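Local coordinates for protein putative solute-binding component of ABC transporter (Clostridium phytofermentans, PDB 4YS6) that binds beta-D-glucose and probably serves as the extracellular sugar-binding component of an ABC transporter, at residues N52-N57 and I121-L126; S134-F139 and K320-G325; V302-A307 and G312-N317. All coordinates share one frame; numbering follows the deposited sequence.

Contact 1 (N52-N57 and I121-L126); sequences NQDGSN and IAYDRL. With NA (sodium ion), chain I; BGC (beta-D-glucopyranose), chain D.
Helix 50-64 passes beside the C-terminal end of strand 119-123, the backbones coming closest at Asp54 and Tyr123, whose CA atoms lie 9.3 Å apart. Tyr123, with CG anti to its own backbone N (chi1 -174°), reaches out toward the helix and donates its hydroxyl to the carboxylate of Asp54, OH to OD1 2.6 Å. OD1 is met on its anti side, 17° out of the carboxylate plane, and it sits at the edge of the phenol ring; the ring and carboxylate planes stand 82° apart. The other oxygen, OD2, forms a salt bridge with Arg50, so both ends of this buried carboxylate are held. In this periplasmic-binding-protein fold the loop following the strand lines the sugar pocket. Asp124 OD2 accepts from O2 of beta-D-glucopyranose at 2.8 Å, while its OD1 is salt-bridged to Arg50, which therefore bridges the two aspartates. Arg125, extended from CG to NE, gives the sugar two bonds: NE to O1 at 2.9 Å and NH2 to O5 at 3.0 Å, the latter nearly straight. On the helix, Ser56 OG binds a sodium ion at 2.3 Å; Asn52 O and three waters are its other ligands found.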
ATOM      1  N   ASN A  52      -8.223  -7.024  -5.456  1.00 15.39           N
ATOM      2  CA  ASN A  52      -9.108  -7.595  -6.475  1.00 16.22           C
ATOM      3  C   ASN A  52      -8.435  -7.579  -7.842  1.00 16.06           C
ATOM      4  O   ASN A  52      -8.481  -8.561  -8.595  1.00 17.14           O
ATOM      5  CB  ASN A  52     -10.422  -6.838  -6.521  1.00 14.84           C
ATOM      6  CG  ASN A  52     -11.234  -7.018  -5.247  1.00 18.27           C
ATOM      7  OD1 ASN A  52     -11.912  -8.022  -5.067  1.00 21.39           O
ATOM      8  ND2 ASN A  52     -11.158  -6.059  -4.363  1.00 16.76           N
ATOM      9  N   GLN A  53      -7.793  -6.462  -8.146  1.00 13.94           N
ATOM     10  CA  GLN A  53      -7.073  -6.317  -9.405  1.00 14.68           C
ATOM     11  C   GLN A  53      -5.776  -7.117  -9.392  1.00 13.85           C
ATOM     12  O   GLN A  53      -5.449  -7.769 -10.379  1.00 15.55           O
ATOM     13  CB  GLN A  53      -6.790  -4.854  -9.700  1.00 14.21           C
ATOM     14  CG  GLN A  53      -7.995  -4.077 -10.246  1.00 17.81           C
ATOM     15  CD  GLN A  53      -8.952  -3.671  -9.166  1.00 24.67           C
ATOM     16  OE1 GLN A  53      -8.609  -2.864  -8.309  1.00 21.03           O
ATOM     17  NE2 GLN A  53     -10.157  -4.239  -9.182  1.00 23.92           N
ATOM     18  N   ASP A  54      -5.041  -7.077  -8.286  1.00 15.09           N
ATOM     19  CA  ASP A  54      -3.822  -7.869  -8.180  1.00 16.60           C
ATOM     20  C   ASP A  54      -4.108  -9.352  -8.463  1.00 16.10           C
ATOM     21  O   ASP A  54      -3.418  -9.987  -9.260  1.00 15.17           O
ATOM     22  CB  ASP A  54      -3.204  -7.738  -6.792  1.00 13.61           C
ATOM     23  CG  ASP A  54      -2.603  -6.371  -6.525  1.00 16.04           C
ATOM     24  OD1 ASP A  54      -1.517  -6.040  -7.080  1.00 15.70           O
ATOM     25  OD2 ASP A  54      -3.205  -5.635  -5.727  1.00 16.76           O
ATOM     26  N   GLY A  55      -5.133  -9.886  -7.817  1.00 15.20           N
ATOM     27  CA  GLY A  55      -5.451 -11.301  -7.928  1.00 18.57           C
ATOM     28  C   GLY A  55      -5.935 -11.665  -9.310  1.00 17.68           C
ATOM     29  O   GLY A  55      -5.518 -12.675  -9.875  1.00 17.94           O
ATOM     30  N   SER A  56      -6.820 -10.842  -9.863  1.00 14.74           N
ATOM     31  CA  SER A  56      -7.329 -11.081 -11.204  1.00 15.42           C
ATOM     32  C   SER A  56      -6.235 -10.996 -12.235  1.00 15.63           C
ATOM     33  O   SER A  56      -6.209 -11.783 -13.177  1.00 16.65           O
ATOM     34  CB  SER A  56      -8.425 -10.078 -11.560  1.00 22.95           C
ATOM     35  OG  SER A  56      -9.605 -10.387 -10.856  1.00 34.06           O
ATOM     36  N   ASN A  57      -5.349 -10.021 -12.080  1.00 16.51           N
ATOM     37  CA  ASN A  57      -4.262  -9.866 -13.030  1.00 18.92           C
ATOM     38  C   ASN A  57      -3.255 -11.020 -12.906  1.00 17.63           C
ATOM     39  O   ASN A  57      -2.784 -11.540 -13.917  1.00 18.01           O
ATOM     40  CB  ASN A  57      -3.589  -8.507 -12.844  1.00 16.84           C
ATOM     41  CG  ASN A  57      -4.475  -7.358 -13.291  1.00 24.37           C
ATOM     42  OD1 ASN A  57      -5.238  -7.484 -14.242  1.00 27.49           O
ATOM     43  ND2 ASN A  57      -4.343  -6.221 -12.636  1.00 21.55           N
ATOM     44  N   ILE A 121       7.353 -16.276  -3.518  1.00 12.29           N
ATOM     45  CA  ILE A 121       7.498 -14.888  -3.941  1.00 12.09           C
ATOM     46  C   ILE A 121       6.612 -14.053  -3.034  1.00 14.52           C
ATOM     47  O   ILE A 121       5.406 -14.288  -2.933  1.00 12.58           O
ATOM     48  CB  ILE A 121       7.111 -14.694  -5.436  1.00 12.23           C
ATOM     49  CG1 ILE A 121       8.027 -15.521  -6.342  1.00 12.70           C
ATOM     50  CG2 ILE A 121       7.196 -13.242  -5.818  1.00 12.85           C
ATOM     51  CD1 ILE A 121       7.609 -15.543  -7.782  1.00 19.43           C
ATOM     52  N   ALA A 122       7.220 -13.099  -2.344  1.00 14.14           N
ATOM     53  CA  ALA A 122       6.466 -12.111  -1.562  1.00 12.14           C
ATOM     54  C   ALA A 122       5.919 -11.091  -2.533  1.00 12.11           C
ATOM     55  O   ALA A 122       6.683 -10.457  -3.267  1.00 12.29           O
ATOM     56  CB  ALA A 122       7.335 -11.443  -0.557  1.00 11.94           C
ATOM     57  N   TYR A 123       4.598 -10.940  -2.537  1.00 12.15           N
ATOM     58  CA  TYR A 123       3.896 -10.070  -3.452  1.00 11.02           C
ATOM     59  C   TYR A 123       3.504  -8.789  -2.734  1.00 10.73           C
ATOM     60  O   TYR A 123       2.694  -8.831  -1.811  1.00 12.52           O
ATOM     61  CB  TYR A 123       2.624 -10.760  -3.993  1.00 12.09           C
ATOM     62  CG  TYR A 123       1.915  -9.974  -5.068  1.00 13.77           C
ATOM     63  CD1 TYR A 123       1.052  -8.940  -4.750  1.00 12.30           C
ATOM     64  CD2 TYR A 123       2.113 -10.277  -6.399  1.00 15.40           C
ATOM     65  CE1 TYR A 123       0.421  -8.201  -5.747  1.00 11.72           C
ATOM     66  CE2 TYR A 123       1.501  -9.564  -7.398  1.00 14.63           C
ATOM     67  CZ  TYR A 123       0.658  -8.535  -7.082  1.00 17.84           C
ATOM     68  OH  TYR A 123       0.049  -7.843  -8.099  1.00 17.43           O
ATOM     69  N   ASP A 124       4.096  -7.681  -3.186  1.00 10.50           N
ATOM     70  CA  ASP A 124       3.852  -6.308  -2.740  1.00 10.27           C
ATOM     71  C   ASP A 124       4.317  -6.001  -1.324  1.00 10.37           C
ATOM     72  O   ASP A 124       4.995  -4.974  -1.119  1.00 12.90           O
ATOM     73  CB  ASP A 124       2.393  -5.917  -2.864  1.00 11.85           C
ATOM     74  CG  ASP A 124       2.218  -4.424  -2.741  1.00 16.99           C
ATOM     75  OD1 ASP A 124       2.365  -3.700  -3.764  1.00 16.50           O
ATOM     76  OD2 ASP A 124       2.037  -3.958  -1.602  1.00 15.20           O
ATOM     77  N   ARG A 125       3.946  -6.858  -0.377  1.00 11.66           N
ATOM     78  CA  ARG A 125       4.365  -6.761   1.020  1.00 10.63           C
ATOM     79  C   ARG A 125       5.456  -7.759   1.328  1.00 14.13           C
ATOM     80  O   ARG A 125       5.383  -8.906   0.907  1.00 12.72           O
ATOM     81  CB  ARG A 125       3.184  -7.032   1.945  1.00 11.15           C
ATOM     82  CG  ARG A 125       2.032  -6.054   1.714  1.00 14.37           C
ATOM     83  CD  ARG A 125       0.783  -6.559   2.397  1.00 15.29           C
ATOM     84  NE  ARG A 125      -0.292  -5.552   2.363  1.00 12.62           N
ATOM     85  CZ  ARG A 125      -1.493  -5.719   2.916  1.00 12.96           C
ATOM     86  NH1 ARG A 125      -1.808  -6.852   3.510  1.00 15.16           N
ATOM     87  NH2 ARG A 125      -2.389  -4.744   2.877  1.00 14.60           N
ATOM     88  N   LEU A 126       6.465  -7.348   2.071  1.00 11.65           N
ATOM     89  CA  LEU A 126       7.559  -8.250   2.362  1.00 11.27           C
ATOM     90  C   LEU A 126       7.187  -9.229   3.505  1.00 11.95           C
ATOM     91  O   LEU A 126       6.591  -8.845   4.511  1.00 13.67           O
ATOM     92  CB  LEU A 126       8.811  -7.445   2.682  1.00 13.02           C
ATOM     93  CG  LEU A 126      10.107  -8.232   2.854  1.00 15.77           C
ATOM     94  CD1 LEU A 126      10.471  -9.014   1.611  1.00 17.00           C
ATOM     95  CD2 LEU A 126      11.245  -7.304   3.284  1.00 15.60           C
TER
HETATM   96 NA    NA I 408     -11.083  -9.731  -9.174  1.00 58.70          NA
HETATM   97  C2  BGC D 403      -0.073  -1.673  -0.316  1.00 10.88           C
HETATM   98  C3  BGC D 403      -0.938  -0.488  -0.600  1.00 12.91           C
HETATM   99  C4  BGC D 403      -2.316  -0.663  -0.117  1.00 10.44           C
HETATM  100  C5  BGC D 403      -2.372  -1.076   1.322  1.00 11.03           C
HETATM  101  C6  BGC D 403      -3.754  -1.474   1.796  1.00 13.09           C
HETATM  102  C1  BGC D 403      -0.051  -1.937   1.203  1.00 12.38           C
HETATM  103  O1  BGC D 403       0.660  -2.965   1.520  1.00 17.69           O
HETATM  104  O2  BGC D 403       1.254  -1.426  -0.764  1.00 11.78           O
HETATM  105  O3  BGC D 403      -0.908  -0.290  -2.064  1.00 12.38           O
HETATM  106  O4  BGC D 403      -3.066   0.575  -0.195  1.00 12.51           O
HETATM  107  O5  BGC D 403      -1.500  -2.235   1.483  1.00 12.54           O
HETATM  108  O6  BGC D 403      -4.399  -2.345   0.880  1.00 12.98           O
HETATM  109  O   HOH W   1     -12.130 -10.204  -7.071  1.00 48.30           O
HETATM  110  O   HOH W   2     -12.446  -7.886  -9.845  1.00 47.96           O
HETATM  111  O   HOH W   3     -10.032 -11.758  -8.268  1.00 40.39           O

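Contact 2 (S134-F139 and K320-G325); sequences SYYATF and KSYDNG
Tyr136 drives the edge of its ring into the face of Tyr322, a T-shaped stack that joins strand 135-139 of the seven-stranded mixed sheet to the loop between helix 294-309 and strand 331-339. The centroids are 4.9 Å apart and the planes meet at 79°. Tyr136 CE2 is the leading atom: it stands 3.5 Å above the plane of the Tyr322 ring, over its centre, and comes within 3.6 Å of Tyr322 CG. With chi1 at 179° the Tyr136 ring extends away from its own backbone N, out from the strand to the loop. Packing thins beside this pair, where Thr138 CG2 approaches Tyr322 CE2 obliquely at 4.4 Å. The polar ends are held by neighbours: Tyr136 OH and Thr138 OG1 both hydrogen-bond Asp124 O, next to the sugar pocket, and Tyr322 OH bonds Asn141 ND2, as does Thr138 OG1. Outward from the tyrosines the loop turns to solvent, with Lys320, Asp323 and Gly325 exposed, although Asn324 is buried and its ND2 bonds Ile127 O and Ser130 O. On that open side Asp323 folds back in an Asx turn, Asp323 OD1 accepting from Gly325 N at 2.8 Å.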
ATOM      1  N   SER A 134      12.024 -16.316  -1.473  1.00 14.40           N
ATOM      2  CA  SER A 134      12.948 -16.380  -2.598  1.00 17.26           C
ATOM      3  C   SER A 134      13.173 -14.999  -3.211  1.00 16.51           C
ATOM      4  O   SER A 134      14.317 -14.571  -3.453  1.00 15.15           O
ATOM      5  CB  SER A 134      12.410 -17.333  -3.680  1.00 20.32           C
ATOM      6  OG  SER A 134      12.072 -18.618  -3.139  1.00 25.02           O
ATOM      7  N   TYR A 135      12.055 -14.340  -3.491  1.00 13.06           N
ATOM      8  CA  TYR A 135      12.005 -13.058  -4.190  1.00 12.96           C
ATOM      9  C   TYR A 135      10.897 -12.188  -3.657  1.00 12.41           C
ATOM     10  O   TYR A 135       9.963 -12.665  -3.007  1.00 12.47           O
ATOM     11  CB  TYR A 135      11.804 -13.239  -5.707  1.00 13.18           C
ATOM     12  CG  TYR A 135      12.933 -13.995  -6.366  1.00 13.83           C
ATOM     13  CD1 TYR A 135      14.124 -13.361  -6.721  1.00 14.34           C
ATOM     14  CD2 TYR A 135      12.817 -15.348  -6.606  1.00 15.95           C
ATOM     15  CE1 TYR A 135      15.164 -14.082  -7.269  1.00 17.45           C
ATOM     16  CE2 TYR A 135      13.851 -16.064  -7.172  1.00 22.33           C
ATOM     17  CZ  TYR A 135      15.007 -15.434  -7.494  1.00 19.78           C
ATOM     18  OH  TYR A 135      16.014 -16.166  -8.053  1.00 23.07           O
ATOM     19  N   TYR A 136      11.018 -10.895  -3.951  1.00 12.33           N
ATOM     20  CA  TYR A 136      10.061  -9.869  -3.532  1.00 11.86           C
ATOM     21  C   TYR A 136       9.779  -8.992  -4.749  1.00 12.75           C
ATOM     22  O   TYR A 136      10.709  -8.500  -5.395  1.00 12.85           O
ATOM     23  CB  TYR A 136      10.642  -9.054  -2.385  1.00 11.83           C
ATOM     24  CG  TYR A 136       9.803  -7.925  -1.836  1.00 11.42           C
ATOM     25  CD1 TYR A 136       8.438  -8.044  -1.685  1.00 11.06           C
ATOM     26  CD2 TYR A 136      10.409  -6.735  -1.437  1.00 11.48           C
ATOM     27  CE1 TYR A 136       7.687  -7.005  -1.132  1.00 11.16           C
ATOM     28  CE2 TYR A 136       9.689  -5.706  -0.901  1.00 11.53           C
ATOM     29  CZ  TYR A 136       8.345  -5.825  -0.744  1.00 12.21           C
ATOM     30  OH  TYR A 136       7.658  -4.760  -0.189  1.00 12.08           O
ATOM     31  N   ALA A 137       8.497  -8.795  -5.046  1.00 12.53           N
ATOM     32  CA  ALA A 137       8.064  -7.902  -6.112  1.00 12.01           C
ATOM     33  C   ALA A 137       7.174  -6.849  -5.522  1.00 13.30           C
ATOM     34  O   ALA A 137       6.185  -7.175  -4.874  1.00 12.80           O
ATOM     35  CB  ALA A 137       7.318  -8.643  -7.153  1.00 16.37           C
ATOM     36  N   THR A 138       7.476  -5.586  -5.773  1.00 11.25           N
ATOM     37  CA  THR A 138       6.691  -4.515  -5.162  1.00 10.88           C
ATOM     38  C   THR A 138       6.886  -3.219  -5.966  1.00 11.05           C
ATOM     39  O   THR A 138       7.557  -3.221  -7.001  1.00 13.47           O
ATOM     40  CB  THR A 138       7.103  -4.348  -3.692  1.00 10.87           C
ATOM     41  OG1 THR A 138       6.215  -3.441  -3.029  1.00 14.81           O
ATOM     42  CG2 THR A 138       8.535  -3.842  -3.600  1.00 15.59           C
ATOM     43  N   PHE A 139       6.245  -2.144  -5.531  1.00 12.80           N
ATOM     44  CA  PHE A 139       6.567  -0.810  -6.015  1.00 13.47           C
ATOM     45  C   PHE A 139       7.603  -0.216  -5.077  1.00 12.27           C
ATOM     46  O   PHE A 139       7.876  -0.750  -3.997  1.00 15.43           O
ATOM     47  CB  PHE A 139       5.293   0.057  -6.121  1.00 12.44           C
ATOM     48  CG  PHE A 139       4.385  -0.398  -7.211  1.00 11.60           C
ATOM     49  CD1 PHE A 139       3.520  -1.458  -7.002  1.00 14.91           C
ATOM     50  CD2 PHE A 139       4.426   0.190  -8.459  1.00 15.58           C
ATOM     51  CE1 PHE A 139       2.712  -1.929  -8.023  1.00 16.78           C
ATOM     52  CE2 PHE A 139       3.599  -0.286  -9.476  1.00 18.19           C
ATOM     53  CZ  PHE A 139       2.770  -1.349  -9.252  1.00 15.96           C
ATOM     54  N   LYS A 320      19.333  -4.507  -2.033  1.00 19.65           N
ATOM     55  CA  LYS A 320      19.960  -3.654  -1.029  1.00 21.66           C
ATOM     56  C   LYS A 320      18.944  -2.956  -0.116  1.00 25.58           C
ATOM     57  O   LYS A 320      19.285  -2.557   1.005  1.00 22.65           O
ATOM     58  CB  LYS A 320      20.844  -2.604  -1.717  1.00 31.56           C
ATOM     59  CG  LYS A 320      20.111  -1.757  -2.755  1.00 28.26           C
ATOM     60  CD  LYS A 320      21.067  -0.877  -3.554  1.00 33.06           C
ATOM     61  CE  LYS A 320      20.363  -0.252  -4.759  1.00 42.99           C
ATOM     62  NZ  LYS A 320      21.272   0.631  -5.539  1.00 52.68           N
ATOM     63  N   SER A 321      17.697  -2.821  -0.566  1.00 18.29           N
ATOM     64  CA  SER A 321      16.727  -2.013   0.173  1.00 17.27           C
ATOM     65  C   SER A 321      15.895  -2.790   1.177  1.00 15.33           C
ATOM     66  O   SER A 321      15.454  -2.228   2.185  1.00 18.00           O
ATOM     67  CB  SER A 321      15.754  -1.316  -0.782  1.00 23.13           C
ATOM     68  OG  SER A 321      16.423  -0.350  -1.580  1.00 23.42           O
ATOM     69  N   TYR A 322      15.653  -4.066   0.895  1.00 13.96           N
ATOM     70  CA  TYR A 322      14.683  -4.830   1.681  1.00 14.30           C
ATOM     71  C   TYR A 322      15.333  -6.009   2.389  1.00 17.36           C
ATOM     72  O   TYR A 322      15.634  -7.036   1.791  1.00 18.41           O
ATOM     73  CB  TYR A 322      13.545  -5.286   0.779  1.00 12.50           C
ATOM     74  CG  TYR A 322      12.640  -4.137   0.413  1.00 13.18           C
ATOM     75  CD1 TYR A 322      11.708  -3.636   1.326  1.00 16.68           C
ATOM     76  CD2 TYR A 322      12.734  -3.509  -0.819  1.00 13.67           C
ATOM     77  CE1 TYR A 322      10.886  -2.580   0.993  1.00 16.35           C
ATOM     78  CE2 TYR A 322      11.902  -2.447  -1.146  1.00 14.10           C
ATOM     79  CZ  TYR A 322      10.999  -1.984  -0.239  1.00 17.86           C
ATOM     80  OH  TYR A 322      10.192  -0.921  -0.583  1.00 20.36           O
ATOM     81  N   ASP A 323      15.556  -5.811   3.678  1.00 13.41           N
ATOM     82  CA  ASP A 323      16.027  -6.859   4.581  1.00 16.02           C
ATOM     83  C   ASP A 323      14.815  -7.365   5.327  1.00 12.66           C
ATOM     84  O   ASP A 323      14.110  -6.575   5.970  1.00 16.81           O
ATOM     85  CB  ASP A 323      17.076  -6.289   5.533  1.00 22.13           C
ATOM     86  CG  ASP A 323      17.718  -7.340   6.432  1.00 34.32           C
ATOM     87  OD1 ASP A 323      17.029  -8.274   6.895  1.00 21.53           O
ATOM     88  OD2 ASP A 323      18.936  -7.216   6.678  1.00 39.65           O
ATOM     89  N   ASN A 324      14.511  -8.647   5.227  1.00 15.53           N
ATOM     90  CA  ASN A 324      13.282  -9.130   5.849  1.00 13.77           C
ATOM     91  C   ASN A 324      13.483  -9.616   7.280  1.00 17.42           C
ATOM     92  O   ASN A 324      12.584 -10.198   7.879  1.00 16.05           O
ATOM     93  CB  ASN A 324      12.647 -10.236   4.995  1.00 12.79           C
ATOM     94  CG  ASN A 324      13.230 -11.610   5.257  1.00 13.18           C
ATOM     95  OD1 ASN A 324      14.421 -11.773   5.589  1.00 15.21           O
ATOM     96  ND2 ASN A 324      12.395 -12.630   5.064  1.00 13.47           N
ATOM     97  N   GLY A 325      14.653  -9.370   7.840  1.00 16.15           N
ATOM     98  CA  GLY A 325      14.956  -9.832   9.190  1.00 21.02           C
ATOM     99  C   GLY A 325      15.875 -11.039   9.181  1.00 22.13           C
ATOM    100  O   GLY A 325      16.683 -11.226  10.084  1.00 21.54           O
TER

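Contact 3 (V302-A307 and G312-N317). With NA (sodium ion), chain E; NA (sodium ion), chain H.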
ATOM      1  N   VAL A 302       5.042 -12.791 -12.913  1.00 14.98           N
ATOM      2  CA  VAL A 302       4.979 -13.933 -13.817  1.00 15.58           C
ATOM      3  C   VAL A 302       6.335 -14.161 -14.481  1.00 16.50           C
ATOM      4  O   VAL A 302       6.699 -15.307 -14.707  1.00 17.07           O
ATOM      5  CB  VAL A 302       3.861 -13.763 -14.862  1.00 18.37           C
ATOM      6  CG1 VAL A 302       3.895 -14.878 -15.903  1.00 23.37           C
ATOM      7  CG2 VAL A 302       2.503 -13.750 -14.143  1.00 24.00           C
ATOM      8  N   LYS A 303       7.094 -13.100 -14.761  1.00 14.89           N
ATOM      9  CA  LYS A 303       8.473 -13.286 -15.250  1.00 15.05           C
ATOM     10  C   LYS A 303       9.334 -14.055 -14.237  1.00 14.91           C
ATOM     11  O   LYS A 303      10.182 -14.894 -14.619  1.00 16.30           O
ATOM     12  CB  LYS A 303       9.137 -11.945 -15.562  1.00 21.56           C
ATOM     13  CG  LYS A 303       8.539 -11.256 -16.766  1.00 21.17           C
ATOM     14  CD  LYS A 303       9.216  -9.928 -16.969  1.00 24.89           C
ATOM     15  CE  LYS A 303       8.489  -9.082 -17.991  1.00 30.52           C
ATOM     16  NZ  LYS A 303       9.134  -7.743 -18.070  1.00 38.57           N
HETATM   17  N   MSE A 304       9.147 -13.763 -12.953  1.00 14.48           N
HETATM   18  CA  MSE A 304       9.859 -14.485 -11.885  1.00 14.40           C
HETATM   19  C   MSE A 304       9.414 -15.948 -11.828  1.00 16.28           C
HETATM   20  O   MSE A 304      10.237 -16.841 -11.700  1.00 15.05           O
HETATM   21  CB  MSE A 304       9.652 -13.824 -10.511  1.00 15.50           C
HETATM   22  CG  MSE A 304      10.181 -12.442 -10.454  1.00 13.56           C
HETATM   23 SE   MSE A 304       9.691 -11.801  -8.646  1.00 26.64          SE
HETATM   24  CE  MSE A 304      10.931 -10.330  -8.526  1.00 20.84           C
ATOM     25  N   VAL A 305       8.114 -16.193 -11.944  1.00 14.94           N
ATOM     26  CA  VAL A 305       7.589 -17.551 -11.934  1.00 15.73           C
ATOM     27  C   VAL A 305       8.162 -18.354 -13.099  1.00 15.96           C
ATOM     28  O   VAL A 305       8.624 -19.504 -12.940  1.00 16.86           O
ATOM     29  CB  VAL A 305       6.064 -17.518 -11.993  1.00 15.48           C
ATOM     30  CG1 VAL A 305       5.508 -18.924 -12.148  1.00 16.08           C
ATOM     31  CG2 VAL A 305       5.529 -16.868 -10.737  1.00 14.99           C
ATOM     32  N   ASP A 306       8.165 -17.741 -14.279  1.00 16.07           N
ATOM     33  CA  ASP A 306       8.744 -18.385 -15.447  1.00 16.63           C
ATOM     34  C   ASP A 306      10.234 -18.706 -15.242  1.00 16.91           C
ATOM     35  O   ASP A 306      10.715 -19.776 -15.632  1.00 17.14           O
ATOM     36  CB  ASP A 306       8.613 -17.497 -16.684  1.00 20.22           C
ATOM     37  CG  ASP A 306       7.258 -17.597 -17.358  1.00 33.16           C
ATOM     38  OD1 ASP A 306       6.484 -18.540 -17.093  1.00 33.01           O
ATOM     39  OD2 ASP A 306       6.981 -16.717 -18.199  1.00 37.56           O
ATOM     40  N   ALA A 307      10.965 -17.762 -14.667  1.00 16.48           N
ATOM     41  CA  ALA A 307      12.391 -17.947 -14.462  1.00 16.14           C
ATOM     42  C   ALA A 307      12.623 -19.142 -13.549  1.00 16.31           C
ATOM     43  O   ALA A 307      13.488 -19.987 -13.806  1.00 16.71           O
ATOM     44  CB  ALA A 307      13.007 -16.695 -13.876  1.00 18.06           C
ATOM     45  N   GLY A 312      15.729 -19.548 -16.214  1.00 17.32           N
ATOM     46  CA  GLY A 312      16.145 -18.184 -16.448  1.00 17.08           C
ATOM     47  C   GLY A 312      16.435 -17.397 -15.181  1.00 17.33           C
ATOM     48  O   GLY A 312      16.307 -17.892 -14.063  1.00 18.43           O
ATOM     49  N   GLU A 313      16.863 -16.157 -15.392  1.00 17.13           N
ATOM     50  CA  GLU A 313      17.107 -15.198 -14.333  1.00 15.55           C
ATOM     51  C   GLU A 313      15.815 -14.515 -13.943  1.00 18.13           C
ATOM     52  O   GLU A 313      15.168 -13.883 -14.788  1.00 17.60           O
ATOM     53  CB  GLU A 313      18.125 -14.164 -14.830  1.00 21.34           C
ATOM     54  CG  GLU A 313      18.470 -13.069 -13.851  1.00 27.91           C
ATOM     55  CD  GLU A 313      19.494 -13.497 -12.830  1.00 44.09           C
ATOM     56  OE1 GLU A 313      19.701 -14.719 -12.644  1.00 59.95           O
ATOM     57  OE2 GLU A 313      20.090 -12.598 -12.203  1.00 52.02           O
ATOM     58  N   ALA A 314      15.450 -14.604 -12.677  1.00 17.03           N
ATOM     59  CA  ALA A 314      14.273 -13.890 -12.194  1.00 20.01           C
ATOM     60  C   ALA A 314      14.603 -12.408 -12.183  1.00 17.79           C
ATOM     61  O   ALA A 314      15.624 -12.023 -11.622  1.00 19.94           O
ATOM     62  CB  ALA A 314      13.875 -14.366 -10.803  1.00 21.12           C
ATOM     63  N   PRO A 315      13.747 -11.569 -12.786  1.00 16.80           N
ATOM     64  CA  PRO A 315      14.155 -10.161 -12.848  1.00 18.73           C
ATOM     65  C   PRO A 315      14.191  -9.496 -11.480  1.00 18.32           C
ATOM     66  O   PRO A 315      13.224  -9.545 -10.750  1.00 19.95           O
ATOM     67  CB  PRO A 315      13.076  -9.511 -13.724  1.00 25.24           C
ATOM     68  CG  PRO A 315      12.425 -10.651 -14.456  1.00 33.11           C
ATOM     69  CD  PRO A 315      12.515 -11.829 -13.553  1.00 23.65           C
ATOM     70  N   VAL A 316      15.316  -8.877 -11.161  1.00 16.26           N
ATOM     71  CA  VAL A 316      15.454  -8.102  -9.944  1.00 14.64           C
ATOM     72  C   VAL A 316      16.198  -6.817 -10.273  1.00 13.83           C
ATOM     73  O   VAL A 316      17.026  -6.771 -11.211  1.00 16.46           O
ATOM     74  CB  VAL A 316      16.181  -8.898  -8.830  1.00 23.97           C
ATOM     75  CG1 VAL A 316      15.460 -10.207  -8.564  1.00 25.90           C
ATOM     76  CG2 VAL A 316      17.591  -9.169  -9.165  1.00 27.36           C
ATOM     77  N   ASN A 317      15.891  -5.764  -9.535  1.00 14.08           N
ATOM     78  CA  ASN A 317      16.601  -4.507  -9.716  1.00 14.51           C
ATOM     79  C   ASN A 317      17.022  -3.868  -8.401  1.00 17.70           C
ATOM     80  O   ASN A 317      17.528  -2.754  -8.385  1.00 15.31           O
ATOM     81  CB  ASN A 317      15.774  -3.535 -10.568  1.00 17.35           C
ATOM     82  CG  ASN A 317      14.486  -3.098  -9.915  1.00 16.13           C
ATOM     83  OD1 ASN A 317      14.210  -3.398  -8.748  1.00 13.60           O
ATOM     84  ND2 ASN A 317      13.675  -2.375 -10.678  1.00 17.82           N
TER
HETATM   85 NA    NA E 404      15.662 -19.775 -12.871  1.00 18.93          NA
HETATM   86 NA    NA H 407      18.051  -7.375 -13.253  1.00 36.99          NA
HETATM   87  O   HOH W   4      17.690  -9.592 -13.009  1.00 24.28           O
HETATM   88  O   HOH W   5      15.417 -18.396 -11.027  1.00 24.12           O
HETATM   89  O   HOH W   6      17.933  -4.698 -13.839  1.00 51.48           O
HETATM   90  O   HOH W   7      16.143  -7.051 -14.486  1.00 36.59           O
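Ala307 O and Gly312 O hold one sodium ion between them, at 2.4 Å and 2.3 Å, with a water as the third ligand found. The metal thus links a carbonyl near the end of helix 294-309 to one in the loop that follows it. Gly312 has a positive phi of 131°, where a CB would be jammed against the preceding carbonyl oxygen, so the absence of a side chain suits this backbone. From there the chain doubles back along the helix, bringing Ala314 beside Met304 and Pro315 beside Lys303. Ala307 CB points into the returning chain and presses on its backbone, 3.4 Å from Ala314 N; the two alanine methyls are also in contact. Further along, the packing passes to Pro315. Pro315 CG rests 3.7 Å from Lys303 CB, the lysine side chain running across the proline at about a right angle before its NZ reaches Gln300 OE1. Met304, a selenomethionine, meets the same proline through CG, 3.9 Å from Pro315 CD. The Met304 chain, extended beyond CG, leads away from the ring and sets its CE 3.3 Å from Pro315 O. Tyr135 of strand 135-139 packs on Met304, Ala314 and Val316, joining the loop and helix to the sheet. Further on, a second sodium ion is coordinated by Val316 O at 2.4 Å. Val316 N donates to one of that ion's waters, so this part of the loop is tied to the metal directly and through water. Apolar packing and a shared ion hold the join, in which the loop after helix 294-309 folds back along that helix and leads toward strand 331-339, in the periplasmic-binding-protein fold.

How the contacts relate
From the N terminus, contact 1 closes first, joining helix 50-64 to the end of strand 119-123 across an intervening run that includes strands 68-73 and 95-98. The chain then enters strand 135-139, the neighbour of 119-123 in the same sheet, and opens contact 2. That long loop passes through the four-stranded sheet of the other domain before returning to close at 320-325. Contact 3 lies wholly within it, a short local closure between 302-307 and 312-317. Neighbouring contacts touch: Asp124 of contact 1 meets Ala137, Ile121 packs on Met304 and Val305, and contacts 2 and 3 meet at Tyr135. Together they join sheet, flanking helices and the loop before strand 331-339 within one domain.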